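RV1873 (Mycobacterium tuberculosis, PDB 2JEK) is of unknown function, a conserved DUF1810-family protein with an all-helical fold, a right-handed superhelix. Local coordinates at residues 44-48 and 137-142; 65-69 and 111-116; 78-82 and 121-125; 91-96 and 128-132. All coordinates share one frame; numbering follows the deposited sequence.

Contact 1: residues 44-48 and 137-142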
loop_
_atom_site.group_PDB
_atom_site.type_symbol
_atom_site.label_atom_id
_atom_site.label_comp_id
_atom_site.label_asym_id
_atom_site.label_seq_id
_atom_site.Cartn_x
_atom_site.Cartn_y
_atom_site.Cartn_z
ATOM N N GLN A 44 -1.836 -1.421 4.873
ATOM C CA GLN A 44 -1.090 -0.788 5.952
ATOM C C GLN A 44 -1.212 -1.640 7.216
ATOM O O GLN A 44 -2.052 -2.539 7.297
ATOM C CB GLN A 44 -1.622 0.623 6.214
ATOM C CG GLN A 44 -3.042 0.650 6.786
ATOM C CD GLN A 44 -3.558 2.042 7.024
ATOM O OE1 GLN A 44 -4.380 2.269 7.908
ATOM N NE2 GLN A 44 -3.086 2.986 6.231
ATOM N N LEU A 45 -0.384 -1.339 8.216
ATOM C CA LEU A 45 -0.419 -2.101 9.456
ATOM C C LEU A 45 -1.759 -2.012 10.149
ATOM O O LEU A 45 -2.377 -0.949 10.223
ATOM C CB LEU A 45 0.654 -1.644 10.442
ATOM C CG LEU A 45 2.074 -2.148 10.195
ATOM C CD1 LEU A 45 3.008 -1.563 11.257
ATOM C CD2 LEU A 45 2.151 -3.661 10.207
ATOM N N ARG A 46 -2.202 -3.149 10.672
ATOM C CA ARG A 46 -3.384 -3.204 11.500
ATOM C C ARG A 46 -3.109 -2.349 12.738
ATOM O O ARG A 46 -1.983 -2.320 13.236
ATOM C CB ARG A 46 -3.655 -4.655 11.894
ATOM C CG ARG A 46 -4.861 -4.844 12.798
ATOM C CD ARG A 46 -5.215 -6.317 12.907
ATOM N NE ARG A 46 -5.777 -6.845 11.661
ATOM C CZ ARG A 46 -5.553 -8.071 11.195
ATOM N NH1 ARG A 46 -4.750 -8.904 11.854
ATOM N NH2 ARG A 46 -6.122 -8.463 10.061
ATOM N N GLY A 47 -4.121 -1.627 13.198
ATOM C CA GLY A 47 -3.943 -0.776 14.368
ATOM C C GLY A 47 -3.835 0.683 13.980
ATOM O O GLY A 47 -4.022 1.568 14.815
ATOM N N LEU A 48 -3.531 0.951 12.714
ATOM C CA LEU A 48 -3.513 2.333 12.227
ATOM C C LEU A 48 -4.902 2.912 11.958
ATOM O O LEU A 48 -5.141 4.088 12.220
ATOM C CB LEU A 48 -2.640 2.467 10.977
ATOM C CG LEU A 48 -1.155 2.182 11.197
ATOM C CD1 LEU A 48 -0.436 2.198 9.850
ATOM C CD2 LEU A 48 -0.532 3.204 12.157
ATOM N N ARG A 137 3.752 6.658 12.690
ATOM C CA ARG A 137 3.090 5.627 13.479
ATOM C C ARG A 137 3.509 4.224 13.026
ATOM O O ARG A 137 3.660 3.327 13.851
ATOM C CB ARG A 137 1.572 5.808 13.418
ATOM C CG ARG A 137 1.079 7.090 14.123
ATOM C CD ARG A 137 -0.374 7.379 13.793
ATOM N NE ARG A 137 -1.290 6.522 14.543
ATOM C CZ ARG A 137 -2.436 6.035 14.067
ATOM N NH1 ARG A 137 -2.822 6.300 12.821
ATOM N NH2 ARG A 137 -3.188 5.262 14.837
ATOM N N THR A 138 3.724 4.043 11.725
ATOM C CA THR A 138 4.192 2.751 11.209
ATOM C C THR A 138 5.604 2.425 11.703
ATOM O O THR A 138 5.892 1.302 12.128
ATOM C CB THR A 138 4.149 2.725 9.665
ATOM O OG1 THR A 138 2.785 2.820 9.227
ATOM C CG2 THR A 138 4.731 1.424 9.126
ATOM N N VAL A 139 6.504 3.397 11.614
ATOM C CA VAL A 139 7.882 3.185 12.077
ATOM C C VAL A 139 7.890 2.799 13.559
ATOM O O VAL A 139 8.621 1.887 13.964
ATOM C CB VAL A 139 8.794 4.420 11.804
ATOM C CG1 VAL A 139 10.200 4.211 12.385
ATOM C CG2 VAL A 139 8.879 4.715 10.310
ATOM N N ALA A 140 7.050 3.463 14.345
ATOM C CA ALA A 140 6.957 3.171 15.777
ATOM C C ALA A 140 6.461 1.748 16.029
ATOM O O ALA A 140 7.050 1.020 16.835
ATOM C CB ALA A 140 6.074 4.190 16.483
ATOM N N LEU A 141 5.390 1.349 15.341
ATOM C CA LEU A 141 4.825 0.006 15.502
ATOM C C LEU A 141 5.781 -1.095 15.059
ATOM O O LEU A 141 5.679 -2.230 15.531
ATOM C CB LEU A 141 3.505 -0.138 14.728
ATOM C CG LEU A 141 2.220 0.496 15.270
ATOM C CD1 LEU A 141 1.142 0.488 14.196
ATOM C CD2 LEU A 141 1.725 -0.245 16.519
ATOM N N LEU A 142 6.691 -0.770 14.140
ATOM C CA LEU A 142 7.648 -1.751 13.619
ATOM C C LEU A 142 8.969 -1.844 14.391
ATOM O O LEU A 142 9.774 -2.739 14.130
ATOM C CB LEU A 142 7.955 -1.487 12.141
ATOM C CG LEU A 142 6.829 -1.746 11.142
ATOM C CD1 LEU A 142 7.279 -1.313 9.772
ATOM C CD2 LEU A 142 6.393 -3.213 11.127
HETATM O O HOH W 1 1.653 0.689 7.716
#
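The carbonyl oxygen of Leu-48 accepts from both arms of the Arg-137 guanidinium, one bond fair and the other weak. NH1 makes the better bond, 3.3 Å from Arg-137 NH1 to Leu-48 O, in the carbonyl plane and on a lone pair, although the N-H is bent to 149°; the weak one comes from Arg-137 NH2 at 3.5 Å. A kink in the arginine chain at chi3 (77°) turns the guanidinium back over the leucine that it binds, and Leu-48 CD2 sits over the centre of one of its faces. The same methyl reaches Arg-137 CB at 3.6 Å, and the two side chains run past each other in opposite directions, with apolar packing alongside the polar grip.

Residues 45-48 form a type II beta turn in the connection between helices 38-41 and 52-56, with Gly-47 supplying the positive phi (104°) of its third position, and this turn is laid against one side of helix 136-143. Leu-45 supplies one apolar bump: its CD1 branch enters between Leu-141 and Leu-142, 3.8 Å from Leu-141 CB and equally near Leu-142 CD2. Leu-141 CD1 meets Leu-48 CD2 as well, and so bridges the two leucines of the turn.

Thr-138 faces the turn with its hydroxyl, whose direct partner is Asp-135 just before the segment. A water accepts from Leu-45 N at 2.9 Å and donates to Thr-138 OG1, tying the backbone of the turn to the helix, while Leu-48 CD1 packs crosswise against the same hydroxyl oxygen.

Contact 2: residues 65-69 and 111-116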
loop_
_atom_site.group_PDB
_atom_site.type_symbol
_atom_site.label_atom_id
_atom_site.label_comp_id
_atom_site.label_asym_id
_atom_site.label_seq_id
_atom_site.Cartn_x
_atom_site.Cartn_y
_atom_site.Cartn_z
ATOM N N ALA A 65 3.731 -8.784 6.079
ATOM C CA ALA A 65 4.102 -7.929 4.940
ATOM C C ALA A 65 5.083 -8.648 4.028
ATOM O O ALA A 65 4.998 -8.570 2.799
ATOM C CB ALA A 65 4.679 -6.594 5.421
ATOM N N GLN A 66 6.016 -9.374 4.642
ATOM C CA GLN A 66 7.003 -10.129 3.861
ATOM C C GLN A 66 6.349 -11.261 3.074
ATOM O O GLN A 66 6.657 -11.473 1.898
ATOM C CB GLN A 66 8.108 -10.651 4.771
ATOM C CG GLN A 66 8.946 -9.513 5.323
ATOM C CD GLN A 66 10.026 -9.938 6.283
ATOM O OE1 GLN A 66 9.933 -10.986 6.928
ATOM N NE2 GLN A 66 11.069 -9.108 6.393
ATOM N N ALA A 67 5.419 -11.955 3.719
ATOM C CA ALA A 67 4.636 -12.993 3.027
ATOM C C ALA A 67 3.810 -12.412 1.873
ATOM O O ALA A 67 3.664 -13.025 0.815
ATOM C CB ALA A 67 3.751 -13.725 4.008
ATOM N N TYR A 68 3.277 -11.214 2.088
ATOM C CA TYR A 68 2.483 -10.528 1.076
ATOM C C TYR A 68 3.333 -10.271 -0.174
ATOM O O TYR A 68 2.917 -10.545 -1.308
ATOM C CB TYR A 68 1.956 -9.222 1.684
ATOM C CG TYR A 68 0.947 -8.465 0.843
ATOM C CD1 TYR A 68 -0.411 -8.457 1.188
ATOM C CD2 TYR A 68 1.351 -7.757 -0.289
ATOM C CE1 TYR A 68 -1.327 -7.757 0.428
ATOM C CE2 TYR A 68 0.430 -7.062 -1.058
ATOM C CZ TYR A 68 -0.903 -7.082 -0.698
ATOM O OH TYR A 68 -1.852 -6.404 -1.428
ATOM N N LEU A 69 4.549 -9.781 0.053
ATOM C CA LEU A 69 5.477 -9.533 -1.039
ATOM C C LEU A 69 5.898 -10.796 -1.780
ATOM O O LEU A 69 6.132 -10.752 -2.984
ATOM C CB LEU A 69 6.710 -8.796 -0.533
ATOM C CG LEU A 69 6.477 -7.345 -0.104
ATOM C CD1 LEU A 69 7.763 -6.825 0.490
ATOM C CD2 LEU A 69 6.060 -6.489 -1.282
ATOM N N LEU A 111 5.614 0.709 5.464
ATOM C CA LEU A 111 5.606 -0.697 5.867
ATOM C C LEU A 111 6.394 -1.575 4.897
ATOM O O LEU A 111 7.293 -2.320 5.309
ATOM C CB LEU A 111 4.162 -1.193 5.957
ATOM C CG LEU A 111 3.968 -2.706 6.143
ATOM C CD1 LEU A 111 4.616 -3.199 7.428
ATOM C CD2 LEU A 111 2.487 -3.064 6.107
ATOM N N PHE A 112 6.067 -1.498 3.611
ATOM C CA PHE A 112 6.686 -2.409 2.653
ATOM C C PHE A 112 8.152 -2.063 2.402
ATOM O O PHE A 112 8.968 -2.955 2.173
ATOM C CB PHE A 112 5.827 -2.541 1.395
ATOM C CG PHE A 112 4.592 -3.348 1.638
ATOM C CD1 PHE A 112 4.677 -4.741 1.699
ATOM C CD2 PHE A 112 3.354 -2.741 1.861
ATOM C CE1 PHE A 112 3.552 -5.519 1.959
ATOM C CE2 PHE A 112 2.227 -3.514 2.131
ATOM C CZ PHE A 112 2.317 -4.903 2.174
ATOM N N ALA A 113 8.510 -0.792 2.535
ATOM C CA ALA A 113 9.920 -0.414 2.483
ATOM C C ALA A 113 10.739 -1.027 3.618
ATOM O O ALA A 113 11.932 -1.299 3.439
ATOM C CB ALA A 113 10.071 1.100 2.465
ATOM N N ARG A 114 10.115 -1.238 4.775
ATOM C CA ARG A 114 10.796 -1.838 5.921
ATOM C C ARG A 114 10.778 -3.358 5.845
ATOM O O ARG A 114 11.570 -4.034 6.510
ATOM C CB ARG A 114 10.172 -1.365 7.237
ATOM C CG ARG A 114 10.302 0.130 7.530
ATOM C CD ARG A 114 11.673 0.546 8.038
ATOM N NE ARG A 114 11.717 1.983 8.329
ATOM C CZ ARG A 114 12.586 2.563 9.156
ATOM N NH1 ARG A 114 13.493 1.836 9.803
ATOM N NH2 ARG A 114 12.542 3.874 9.345
ATOM N N ALA A 115 9.887 -3.897 5.021
ATOM C CA ALA A 115 9.712 -5.344 4.915
ATOM C C ALA A 115 10.801 -6.022 4.085
ATOM O O ALA A 115 11.103 -7.203 4.285
ATOM C CB ALA A 115 8.326 -5.667 4.355
ATOM N N THR A 116 11.374 -5.284 3.139
ATOM C CA THR A 116 12.403 -5.828 2.264
ATOM C C THR A 116 13.422 -4.753 1.901
ATOM O O THR A 116 13.075 -3.577 1.813
ATOM C CB THR A 116 11.787 -6.430 0.973
ATOM O OG1 THR A 116 12.832 -6.981 0.169
ATOM C CG2 THR A 116 11.038 -5.355 0.169
#
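Ala-65 and Ala-115 meet methyl to methyl, CB to CB at 3.9 Å, and their small size lets the backbones come close: Gln-66 and Ala-115 have their CA atoms only 5.6 Å apart. The axes of the two short helical segments lie 9.5 Å apart and cross at -84°, nearly perpendicular, so the contact is a compact patch with larger side chains set around the alanine pair.

On one flank the Phe-112 ring pushes into a hollow bounded by Ala-65, Tyr-68 and Leu-69. Its CE1 corner points at the Ala-65 backbone, with Ala-65 O at the ring edge, and CD1 lies against the branch point of Leu-69 (Phe-112 CD1 to Leu-69 CG, 3.6 Å). The CZ corner comes over one face of Tyr-68, toward the rim, and the two ring planes are inclined at 52°. Leu-69 in turn reaches past Phe-112 to Thr-116, where its CD1 touches Thr-116 CG2 at 3.6 Å. Leu-111 CD1 also packs on Ala-65 CB, at 3.9 Å.

The polar clasp is at the margin. Gln-66, extended beyond CG, sends NE2 to Ala-115 O at 2.8 Å, with the N-H at 157° and the oxygen close to the amide plane; this carbonyl belongs to the last helical residue before Thr-116 leaves the helix.

Helix 74-87 continues the packing through Leu-78, which touches Tyr-68, Leu-69 and Phe-112, while Phe-122 of helix 120-129 borders Leu-69 and Phe-112. Leu-111 also touches Thr-138 and Leu-142 of helix 136-143.

Contact 3: residues 78-82 and 121-125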
loop_
_atom_site.group_PDB
_atom_site.type_symbol
_atom_site.label_atom_id
_atom_site.label_comp_id
_atom_site.label_asym_id
_atom_site.label_seq_id
_atom_site.Cartn_x
_atom_site.Cartn_y
_atom_site.Cartn_z
ATOM N N LEU A 78 1.390 -5.240 -6.083
ATOM C CA LEU A 78 1.781 -4.087 -5.275
ATOM C C LEU A 78 2.883 -3.281 -5.952
ATOM O O LEU A 78 2.865 -2.047 -5.937
ATOM C CB LEU A 78 2.184 -4.524 -3.862
ATOM C CG LEU A 78 2.585 -3.389 -2.916
ATOM C CD1 LEU A 78 1.430 -2.413 -2.695
ATOM C CD2 LEU A 78 3.056 -3.915 -1.580
ATOM N N HIS A 79 3.834 -3.975 -6.574
ATOM C CA HIS A 79 4.866 -3.272 -7.324
ATOM C C HIS A 79 4.266 -2.594 -8.558
ATOM O O HIS A 79 4.649 -1.469 -8.913
ATOM C CB HIS A 79 5.985 -4.220 -7.740
ATOM C CG HIS A 79 6.844 -4.675 -6.602
ATOM N ND1 HIS A 79 7.786 -3.860 -6.013
ATOM C CD2 HIS A 79 6.937 -5.870 -5.976
ATOM C CE1 HIS A 79 8.415 -4.531 -5.065
ATOM N NE2 HIS A 79 7.917 -5.753 -5.020
ATOM N N GLU A 80 3.322 -3.271 -9.218
ATOM C CA GLU A 80 2.638 -2.654 -10.355
ATOM C C GLU A 80 1.956 -1.354 -9.948
ATOM O O GLU A 80 2.110 -0.322 -10.606
ATOM C CB GLU A 80 1.611 -3.615 -10.968
ATOM C CG GLU A 80 0.592 -2.930 -11.886
ATOM C CD GLU A 80 -0.276 -3.914 -12.643
ATOM O OE1 GLU A 80 -0.737 -4.904 -12.028
ATOM O OE2 GLU A 80 -0.514 -3.680 -13.848
ATOM N N CYS A 81 1.225 -1.396 -8.836
ATOM C CA CYS A 81 0.441 -0.243 -8.408
ATOM C C CYS A 81 1.348 0.876 -7.950
ATOM O O CYS A 81 1.089 2.032 -8.234
ATOM C CB CYS A 81 -0.527 -0.659 -7.304
ATOM S SG CYS A 81 -1.892 -1.687 -7.896
ATOM N N THR A 82 2.413 0.532 -7.236
ATOM C CA THR A 82 3.404 1.524 -6.813
ATOM C C THR A 82 4.055 2.186 -8.032
ATOM O O THR A 82 4.181 3.413 -8.079
ATOM C CB THR A 82 4.464 0.851 -5.926
ATOM O OG1 THR A 82 3.811 0.293 -4.779
ATOM C CG2 THR A 82 5.546 1.836 -5.464
ATOM N N ASP A 121 11.111 0.820 -5.369
ATOM C CA ASP A 121 9.901 1.503 -5.816
ATOM C C ASP A 121 9.126 2.147 -4.660
ATOM O O ASP A 121 8.597 3.247 -4.821
ATOM C CB ASP A 121 9.003 0.615 -6.682
ATOM C CG ASP A 121 8.708 -0.727 -6.062
ATOM O OD1 ASP A 121 9.315 -1.108 -5.036
ATOM O OD2 ASP A 121 7.852 -1.437 -6.640
ATOM N N PHE A 122 9.085 1.480 -3.511
ATOM C CA PHE A 122 8.392 2.018 -2.338
ATOM C C PHE A 122 9.100 3.274 -1.856
ATOM O O PHE A 122 8.463 4.291 -1.594
ATOM C CB PHE A 122 8.316 0.978 -1.210
ATOM C CG PHE A 122 7.801 -0.383 -1.650
ATOM C CD1 PHE A 122 6.628 -0.494 -2.397
ATOM C CD2 PHE A 122 8.488 -1.547 -1.310
ATOM C CE1 PHE A 122 6.141 -1.737 -2.817
ATOM C CE2 PHE A 122 8.008 -2.802 -1.722
ATOM C CZ PHE A 122 6.831 -2.887 -2.477
ATOM N N VAL A 123 10.423 3.202 -1.763
ATOM C CA VAL A 123 11.217 4.332 -1.299
ATOM C C VAL A 123 11.179 5.465 -2.320
ATOM O O VAL A 123 11.096 6.634 -1.940
ATOM C CB VAL A 123 12.665 3.913 -0.959
ATOM C CG1 VAL A 123 13.419 5.099 -0.393
ATOM C CG2 VAL A 123 12.652 2.806 0.072
ATOM N N ALA A 124 11.200 5.127 -3.606
ATOM C CA ALA A 124 11.083 6.132 -4.666
ATOM C C ALA A 124 9.776 6.910 -4.550
ATOM O O ALA A 124 9.748 8.130 -4.763
ATOM C CB ALA A 124 11.200 5.497 -6.044
ATOM N N LEU A 125 8.690 6.215 -4.206
ATOM C CA LEU A 125 7.391 6.885 -4.073
ATOM C C LEU A 125 7.458 7.870 -2.898
ATOM O O LEU A 125 7.034 9.029 -3.018
ATOM C CB LEU A 125 6.249 5.870 -3.920
ATOM C CG LEU A 125 4.838 6.397 -4.226
ATOM C CD1 LEU A 125 3.941 5.242 -4.630
ATOM C CD2 LEU A 125 4.234 7.142 -3.030
HETATM O O HOH W 2 7.335 -0.946 -9.219
#
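A very short hydrogen bond joins His-79 to Asp-121, only 2.5 Å from His-79 ND1 to Asp-121 OD2, with the N-H nearly straight at 165°. The imidazole and carboxylate are almost coplanar, and ND1 addresses the syn lone pair of OD2. Asp-121 is placed for this by an uncommon first torsion, chi1 51°, which holds CG between its own backbone N and carbonyl carbon. Water 2 also donates to Asp-121 OD2, at 2.7 Å, and to His-79 O, bracing the carboxylate against the backbone of the histidine.

Phe-122 lies beside this pair. Its ring is near parallel to that of His-79 but slid aside, with little overlap, and the corner contact is Phe-122 CZ to His-79 CE1 at 3.5 Å. Asp-121 OD1 stands above the centre of one phenyl face. Leu-78 CG packs on Phe-122 CE1 at 3.9 Å.

Thr-82 is turned so that OG1 donates back to Leu-78 O at 2.8 Å; this carbonyl also receives Thr-82 N, and the two donors arrive from opposite faces of its plane. OG1 meets the edge of Phe-122, while CG2 packs against Asp-121 CB and Leu-125 CD1.

Met-109 of helix 101-115 touches both Thr-82 and Phe-122. With segment axes 10.2 Å apart and inclined at 27°, helices 74-87 and 120-129 run roughly parallel here, a helix pair of an all-helical fold tied by a His-carboxylate hydrogen bond of a kind that proteins also use structurally.

Contact 4: residues 91-96 and 128-132. With SO4 (sulfate ion), chain B.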
loop_
_atom_site.group_PDB
_atom_site.type_symbol
_atom_site.label_atom_id
_atom_site.label_comp_id
_atom_site.label_asym_id
_atom_site.label_seq_id
_atom_site.Cartn_x
_atom_site.Cartn_y
_atom_site.Cartn_z
ATOM N N ARG A 91 1.433 15.938 -10.826
ATOM C CA ARG A 91 0.405 15.916 -9.789
ATOM C C ARG A 91 0.992 15.632 -8.417
ATOM O O ARG A 91 1.865 14.770 -8.276
ATOM C CB ARG A 91 -0.672 14.884 -10.123
ATOM C CG ARG A 91 -1.545 15.249 -11.311
ATOM C CD ARG A 91 -2.716 14.297 -11.419
ATOM N NE ARG A 91 -3.302 14.307 -12.756
ATOM C CZ ARG A 91 -4.472 13.754 -13.067
ATOM N NH1 ARG A 91 -5.197 13.151 -12.128
ATOM N NH2 ARG A 91 -4.925 13.819 -14.316
ATOM N N SER A 92 0.514 16.359 -7.407
ATOM C CA SER A 92 0.878 16.073 -6.032
ATOM C C SER A 92 0.118 14.821 -5.619
ATOM O O SER A 92 -0.871 14.438 -6.251
ATOM C CB SER A 92 0.517 17.234 -5.109
ATOM O OG SER A 92 -0.891 17.334 -4.968
ATOM N N ILE A 93 0.573 14.180 -4.551
ATOM C CA ILE A 93 -0.037 12.922 -4.172
ATOM C C ILE A 93 -1.504 13.112 -3.768
ATOM O O ILE A 93 -2.316 12.213 -3.973
ATOM C CB ILE A 93 0.786 12.204 -3.077
ATOM C CG1 ILE A 93 0.476 10.691 -3.054
ATOM C CG2 ILE A 93 0.611 12.877 -1.727
ATOM C CD1 ILE A 93 0.776 9.952 -4.354
ATOM N N GLU A 94 -1.845 14.293 -3.240
ATOM C CA GLU A 94 -3.225 14.574 -2.814
ATOM C C GLU A 94 -4.163 14.777 -3.995
ATOM O O GLU A 94 -5.387 14.692 -3.848
ATOM C CB GLU A 94 -3.292 15.781 -1.872
ATOM C CG GLU A 94 -2.463 15.639 -0.603
ATOM C CD GLU A 94 -1.073 16.263 -0.720
ATOM O OE1 GLU A 94 -0.553 16.412 -1.856
ATOM O OE2 GLU A 94 -0.499 16.598 0.340
ATOM N N GLU A 95 -3.586 15.024 -5.166
ATOM C CA GLU A 95 -4.362 15.095 -6.398
ATOM C C GLU A 95 -4.659 13.707 -6.965
ATOM O O GLU A 95 -5.649 13.521 -7.672
ATOM C CB GLU A 95 -3.647 15.975 -7.428
ATOM C CG GLU A 95 -3.679 17.455 -7.038
ATOM C CD GLU A 95 -2.874 18.354 -7.958
ATOM O OE1 GLU A 95 -1.676 18.092 -8.180
ATOM O OE2 GLU A 95 -3.439 19.364 -8.419
ATOM N N ILE A 96 -3.808 12.732 -6.642
ATOM C CA ILE A 96 -3.998 11.360 -7.115
ATOM C C ILE A 96 -4.849 10.577 -6.109
ATOM O O ILE A 96 -5.778 9.851 -6.498
ATOM C CB ILE A 96 -2.634 10.632 -7.325
ATOM C CG1 ILE A 96 -1.737 11.427 -8.289
ATOM C CG2 ILE A 96 -2.864 9.203 -7.847
ATOM C CD1 ILE A 96 -0.276 10.974 -8.302
ATOM N N LYS A 128 9.551 10.884 -3.955
ATOM C CA LYS A 128 8.935 11.754 -4.953
ATOM C C LYS A 128 7.783 12.563 -4.374
ATOM O O LYS A 128 7.612 13.755 -4.684
ATOM C CB LYS A 128 8.435 10.934 -6.152
ATOM C CG LYS A 128 7.733 11.786 -7.208
ATOM C CD LYS A 128 7.527 11.024 -8.493
ATOM C CE LYS A 128 6.672 11.813 -9.477
ATOM N NZ LYS A 128 6.567 11.131 -10.793
ATOM N N TYR A 129 6.987 11.911 -3.535
ATOM C CA TYR A 129 5.696 12.466 -3.136
ATOM C C TYR A 129 5.574 12.907 -1.681
ATOM O O TYR A 129 4.640 13.655 -1.351
ATOM C CB TYR A 129 4.600 11.447 -3.413
ATOM C CG TYR A 129 4.317 11.237 -4.862
ATOM C CD1 TYR A 129 3.635 12.209 -5.602
ATOM C CD2 TYR A 129 4.679 10.046 -5.493
ATOM C CE1 TYR A 129 3.349 12.014 -6.934
ATOM C CE2 TYR A 129 4.395 9.834 -6.838
ATOM C CZ TYR A 129 3.728 10.825 -7.557
ATOM O OH TYR A 129 3.436 10.607 -8.873
ATOM N N TYR A 130 6.485 12.448 -0.822
ATOM C CA TYR A 130 6.395 12.713 0.621
ATOM C C TYR A 130 7.690 13.305 1.171
ATOM O O TYR A 130 7.971 13.188 2.359
ATOM C CB TYR A 130 6.040 11.441 1.406
ATOM C CG TYR A 130 4.673 10.880 1.058
ATOM C CD1 TYR A 130 3.534 11.301 1.741
ATOM C CD2 TYR A 130 4.523 9.965 0.020
ATOM C CE1 TYR A 130 2.268 10.797 1.401
ATOM C CE2 TYR A 130 3.279 9.463 -0.334
ATOM C CZ TYR A 130 2.153 9.872 0.365
ATOM O OH TYR A 130 0.944 9.345 -0.018
ATOM N N GLY A 131 8.493 13.887 0.283
ATOM C CA GLY A 131 9.771 14.504 0.686
ATOM C C GLY A 131 10.747 13.548 1.360
ATOM O O GLY A 131 11.574 13.961 2.172
ATOM N N GLY A 132 10.648 12.257 1.026
ATOM C CA GLY A 132 11.494 11.235 1.625
ATOM C C GLY A 132 11.076 10.818 3.022
ATOM O O GLY A 132 11.776 10.029 3.675
HETATM S S SO4 B . 9.778 11.012 -12.395
HETATM O O1 SO4 B . 10.583 11.515 -13.507
HETATM O O2 SO4 B . 9.096 12.120 -11.732
HETATM O O3 SO4 B . 10.618 10.282 -11.453
HETATM O O4 SO4 B . 8.759 10.118 -12.952
HETATM O O HOH W 3 2.986 13.468 -10.256
HETATM O O HOH W 4 3.118 15.024 -3.212
#
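The Tyr-129 ring is sandwiched between two aliphatic chains. Ile-93 CD1 lies over one face, a CH-pi contact 3.9 Å from CD1 to the ring centroid and 15° off the normal, and on the opposite face Lys-128 CG, from its own segment, sits above the centre. At the edge the Arg-91 carbonyl lies in plane, 3.4 Å from Arg-91 O to Tyr-129 CE1. Ile-96 CD1 adds an oblique contact near the hydroxyl, whose protein partner is Val-85 O.

Ile-93 also serves the second tyrosine. Its CG1 is anti to the backbone N, and chi2 of 60° turns CD1 onto Tyr-129, while CG1 meets Tyr-130 OH at 3.4 Å; that hydroxyl is hydrogen-bonded to Asp-102 O.

Two waters bridge the backbones and the phenol. One accepts from Ile-93 N at 3.0 Å and donates to Tyr-129 O; the other accepts from Arg-91 N and donates to Tyr-129 OH. Lys-128, fully extended, binds Asn-86 O and Val-88 O and also a sulfate, 2.9 Å from Lys-128 NZ to sulfate O2; the ion probably comes from the crystallisation liquor.

The end of helix 120-129 thus packs on the loop and weakly bonded helical turn at 93-96, consecutive tyrosines closing around Ile-93.

In the fold
Contacts 2 and 3 are the buried ones, and they merge where Leu-69 also borders Phe-122, so that helices 62-70, 74-87, 101-115 and 120-129 share one interior. Contacts 1 and 4 are only partly buried and lie about 21 Å apart between centres. Contact 1 adjoins contact 2 through Leu-45 and Leu-111, whereas contact 4 shares helix 120-129 with contact 3 and meets it where Leu-125 touches Tyr-130. In contacts 1 and 4 a helix meets loop backbone, whose carbonyls and N-H groups take part; contacts 2 and 3 join helix to helix through side chains, mainly apolar in contact 2, with one amide bond at its margin, and aromatic with a histidine-carboxylate pair in contact 3.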